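Pentafunctional AROM polypeptide (Schizosaccharomyces pombe, PDB 5SWV) carries five enzyme activities of the shikimate pathway, of which the crystallised fragment holds dehydroquinate dehydratase and shikimate dehydrogenase. Local coordinates at residues V32-C36 with M518-F522; Y164-I168 with S193-P197. All coordinates share one frame; numbering follows the deposited sequence.

Contact 2 is internal to the type I dehydroquinase barrel, while contact 1 joins that barrel to the shikimate dehydrogenase part. Their centres lie about 28 Å apart, and the nearest atoms about 15 Å. Along the chain the order is 32-36, 164-168, 193-197 and 518-522, so the two halves of contact 1 enclose contact 2 in sequence. Three of the four segments lead into or begin strands of the same parallel sheet: 38-42, 167-173 and 198-203. They therefore all sit at the N-terminal end of the barrel. Contact 2 lies where strands 167-173 and 198-203 begin to pair, side by side in the sheet. Contact 1 sets the loop before the last helix, 522-530, against the barrel.

Contact 1: V32-C36 with M518-F522; sequences VTVGC and MTAPF
V34 presses its side chain against the backbone around T519 and P521. V34 CB sits 4.5 Å from T519 OG1. From there the two methyls part. V34 CG1 lies anti to the backbone N (chi1 153°) and comes within 3.8 Å of T519 O. V34 CG2 reaches further along the partner segment and sits against the P521 ring. V34 CG2 is 3.3 Å from P521 N and 3.5 Å from P521 CB, with CG and CD of that ring slightly further off. L277 touches V34 as well, and L276 touches P521. Both leucines belong to helix 266-277 of the shikimate dehydrogenase part. Segment 32-36 itself runs from the end of helix 29-32 into the loop before strand 38-42 of the TIM barrel. Its residues T33 to C36 form a type II beta turn, closed by the bond from C36 N to T33 O. G35 takes the third place in it, with a positive phi of 78°. The G35 amide points across the contact: G35 N donates to T519 OG1 at 3.2 Å, with 162° at the hydrogen. G35 CA also packs on M518 CB at 4.0 Å. P521 is the N-cap residue of helix 522-530.

Contact 2: Y164-I168 with S193-P197; sequences YADVI and SMDIP
I168 N donates to P197 O at 3.0 Å, the bond that starts the pairing of two parallel TIM-barrel strands, 167-173 and 198-203. The strands are joined through helix 177-193 in a beta-alpha-beta crossover. The bond is nearly straight, with 164° at the hydrogen. V167 CA leans on the same carbonyl in a CA-H...O contact. On one flank I196 turns its CG2 branch, anti to the backbone N, onto segment 164-168. I196 CG2 packs against I168 CG1 at 3.9 Å and meets A165 CB at 4.3 Å. I168 CD1 also touches M194 CE, at 4.4 Å, so the apolar patch extends toward the end of the crossover helix. P197 adds its ring to the contact, with P197 CG 4.2 Å from V167 CG2. D166 O lies 3.3 Å from P197 CD. F216 touches the side chains of both V167 and P197. Further out, strand 134-140 holds the first segment in place. V167 bonds through its backbone to L135 and M137, and D166 OD2 takes the L135 amide and a salt bridge from K130 NZ.

Contact 1: V32-C36 with M518-F522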
loop_
_atom_site.group_PDB
_atom_site.type_symbol
_atom_site.label_atom_id
_atom_site.label_comp_id
_atom_site.label_asym_id
_atom_site.label_seq_id
_atom_site.Cartn_x
_atom_site.Cartn_y
_atom_site.Cartn_z
ATOM N N VAL A 32 -2.591 10.780 4.377
ATOM C CA VAL A 32 -1.496 10.828 5.361
ATOM C C VAL A 32 -0.614 9.594 5.380
ATOM O O VAL A 32 0.451 9.635 5.968
ATOM C CB VAL A 32 -1.981 11.078 6.805
ATOM C CG1 VAL A 32 -2.885 12.293 6.860
ATOM C CG2 VAL A 32 -2.687 9.870 7.387
ATOM N N THR A 33 -1.061 8.496 4.779
ATOM C CA THR A 33 -0.271 7.255 4.746
ATOM C C THR A 33 0.567 7.083 3.478
ATOM O O THR A 33 1.394 6.173 3.410
ATOM C CB THR A 33 -1.151 6.000 4.932
ATOM O OG1 THR A 33 -2.155 5.954 3.918
ATOM C CG2 THR A 33 -1.816 6.031 6.289
ATOM N N VAL A 34 0.332 7.936 2.482
ATOM C CA VAL A 34 1.169 8.034 1.283
ATOM C C VAL A 34 2.649 7.811 1.598
ATOM O O VAL A 34 3.199 8.441 2.507
ATOM C CB VAL A 34 0.948 9.420 0.625
ATOM C CG1 VAL A 34 2.149 9.903 -0.182
ATOM C CG2 VAL A 34 -0.315 9.383 -0.243
ATOM N N GLY A 35 3.269 6.889 0.858
ATOM C CA GLY A 35 4.700 6.620 0.937
ATOM C C GLY A 35 5.177 5.791 2.104
ATOM O O GLY A 35 6.379 5.543 2.226
ATOM N N CYS A 36 4.254 5.344 2.953
ATOM C CA CYS A 36 4.588 4.606 4.169
ATOM C C CYS A 36 4.367 3.121 3.998
ATOM O O CYS A 36 3.417 2.690 3.350
ATOM C CB CYS A 36 3.748 5.105 5.328
ATOM S SG CYS A 36 3.959 6.872 5.608
ATOM N N MET A 518 6.687 3.250 -3.242
ATOM C CA MET A 518 5.837 4.172 -2.479
ATOM C C MET A 518 4.475 4.337 -3.117
ATOM O O MET A 518 4.369 4.392 -4.334
ATOM C CB MET A 518 6.518 5.539 -2.407
ATOM C CG MET A 518 7.861 5.487 -1.674
ATOM S SD MET A 518 8.785 7.027 -1.575
ATOM C CE MET A 518 8.795 7.463 -3.296
ATOM N N THR A 519 3.436 4.425 -2.290
ATOM C CA THR A 519 2.110 4.753 -2.796
ATOM C C THR A 519 2.024 6.243 -3.014
ATOM O O THR A 519 2.852 6.990 -2.516
ATOM C CB THR A 519 0.979 4.376 -1.836
ATOM O OG1 THR A 519 1.111 5.154 -0.650
ATOM C CG2 THR A 519 0.986 2.872 -1.507
ATOM N N ALA A 520 1.010 6.659 -3.761
ATOM C CA ALA A 520 0.708 8.066 -3.997
ATOM C C ALA A 520 -0.798 8.290 -3.782
ATOM O O ALA A 520 -1.573 7.373 -4.008
ATOM C CB ALA A 520 1.111 8.432 -5.411
ATOM N N PRO A 521 -1.224 9.506 -3.384
ATOM C CA PRO A 521 -2.635 9.713 -3.034
ATOM C C PRO A 521 -3.550 9.765 -4.254
ATOM O O PRO A 521 -3.256 10.495 -5.209
ATOM C CB PRO A 521 -2.625 11.074 -2.337
ATOM C CG PRO A 521 -1.428 11.793 -2.876
ATOM C CD PRO A 521 -0.529 10.794 -3.557
ATOM N N PHE A 522 -4.644 9.006 -4.216
ATOM C CA PHE A 522 -5.522 8.903 -5.369
ATOM C C PHE A 522 -6.173 10.237 -5.712
ATOM O O PHE A 522 -6.127 10.648 -6.854
ATOM C CB PHE A 522 -6.583 7.839 -5.140
ATOM C CG PHE A 522 -7.710 7.870 -6.140
ATOM C CD1 PHE A 522 -7.611 7.184 -7.337
ATOM C CD2 PHE A 522 -8.877 8.586 -5.872
ATOM C CE1 PHE A 522 -8.652 7.210 -8.251
ATOM C CE2 PHE A 522 -9.921 8.618 -6.781
ATOM C CZ PHE A 522 -9.809 7.927 -7.972
#

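Contact 2: Y164-I168 with S193-P197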
loop_
_atom_site.group_PDB
_atom_site.type_symbol
_atom_site.label_atom_id
_atom_site.label_comp_id
_atom_site.label_asym_id
_atom_site.label_seq_id
_atom_site.Cartn_x
_atom_site.Cartn_y
_atom_site.Cartn_z
ATOM N N TYR A 164 16.060 -10.721 22.996
ATOM C CA TYR A 164 14.642 -10.638 22.684
ATOM C C TYR A 164 14.274 -10.080 21.296
ATOM O O TYR A 164 13.164 -10.306 20.825
ATOM C CB TYR A 164 13.976 -9.763 23.748
ATOM C CG TYR A 164 14.314 -10.144 25.178
ATOM C CD1 TYR A 164 13.887 -11.367 25.706
ATOM C CD2 TYR A 164 15.049 -9.289 26.015
ATOM C CE1 TYR A 164 14.180 -11.733 27.009
ATOM C CE2 TYR A 164 15.335 -9.650 27.329
ATOM C CZ TYR A 164 14.897 -10.879 27.805
ATOM O OH TYR A 164 15.165 -11.291 29.076
ATOM N N ALA A 165 15.181 -9.361 20.640
ATOM C CA ALA A 165 14.776 -8.446 19.556
ATOM C C ALA A 165 14.555 -9.078 18.194
ATOM O O ALA A 165 15.346 -9.884 17.765
ATOM C CB ALA A 165 15.808 -7.347 19.406
ATOM N N ASP A 166 13.497 -8.675 17.510
ATOM C CA ASP A 166 13.399 -8.862 16.062
ATOM C C ASP A 166 13.964 -7.648 15.294
ATOM O O ASP A 166 14.421 -7.787 14.156
ATOM C CB ASP A 166 11.944 -9.091 15.652
ATOM C CG ASP A 166 11.366 -10.345 16.252
ATOM O OD1 ASP A 166 11.713 -11.436 15.771
ATOM O OD2 ASP A 166 10.565 -10.250 17.203
ATOM N N VAL A 167 13.852 -6.461 15.893
ATOM C CA VAL A 167 14.433 -5.223 15.373
ATOM C C VAL A 167 14.980 -4.443 16.557
ATOM O O VAL A 167 14.430 -4.543 17.654
ATOM C CB VAL A 167 13.374 -4.343 14.672
ATOM C CG1 VAL A 167 14.010 -3.053 14.118
ATOM C CG2 VAL A 167 12.653 -5.135 13.585
ATOM N N ILE A 168 16.058 -3.684 16.356
ATOM C CA ILE A 168 16.586 -2.820 17.414
ATOM C C ILE A 168 16.522 -1.396 16.914
ATOM O O ILE A 168 16.876 -1.117 15.780
ATOM C CB ILE A 168 18.014 -3.188 17.823
ATOM C CG1 ILE A 168 18.043 -4.614 18.383
ATOM C CG2 ILE A 168 18.530 -2.211 18.871
ATOM C CD1 ILE A 168 19.423 -5.130 18.764
ATOM N N SER A 193 29.007 -6.946 12.744
ATOM C CA SER A 193 29.088 -7.871 13.866
ATOM C C SER A 193 27.776 -8.546 14.254
ATOM O O SER A 193 27.786 -9.373 15.156
ATOM C CB SER A 193 29.598 -7.126 15.090
ATOM O OG SER A 193 28.543 -6.377 15.669
ATOM N N MET A 194 26.663 -8.189 13.610
ATOM C CA MET A 194 25.332 -8.668 14.015
ATOM C C MET A 194 24.321 -8.482 12.893
ATOM O O MET A 194 24.452 -7.551 12.111
ATOM C CB MET A 194 24.881 -7.904 15.254
ATOM C CG MET A 194 23.397 -7.598 15.313
ATOM S SD MET A 194 23.076 -6.172 16.331
ATOM C CE MET A 194 22.072 -5.141 15.258
ATOM N N ASP A 195 23.288 -9.323 12.856
ATOM C CA ASP A 195 22.303 -9.312 11.754
ATOM C C ASP A 195 20.810 -9.202 12.171
ATOM O O ASP A 195 19.907 -9.536 11.403
ATOM C CB ASP A 195 22.517 -10.552 10.882
ATOM C CG ASP A 195 22.229 -11.856 11.636
ATOM O OD1 ASP A 195 22.163 -11.835 12.899
ATOM O OD2 ASP A 195 22.070 -12.899 10.955
ATOM N N ILE A 196 20.559 -8.747 13.386
ATOM C CA ILE A 196 19.255 -8.229 13.743
ATOM C C ILE A 196 19.159 -6.910 12.988
ATOM O O ILE A 196 20.117 -6.147 12.988
ATOM C CB ILE A 196 19.158 -7.957 15.261
ATOM C CG1 ILE A 196 19.361 -9.251 16.067
ATOM C CG2 ILE A 196 17.830 -7.295 15.622
ATOM C CD1 ILE A 196 20.186 -9.060 17.332
ATOM N N PRO A 197 18.033 -6.640 12.319
ATOM C CA PRO A 197 17.931 -5.359 11.615
ATOM C C PRO A 197 17.870 -4.172 12.567
ATOM O O PRO A 197 17.368 -4.297 13.689
ATOM C CB PRO A 197 16.640 -5.478 10.806
ATOM C CG PRO A 197 15.912 -6.638 11.382
ATOM C CD PRO A 197 16.929 -7.545 11.986
#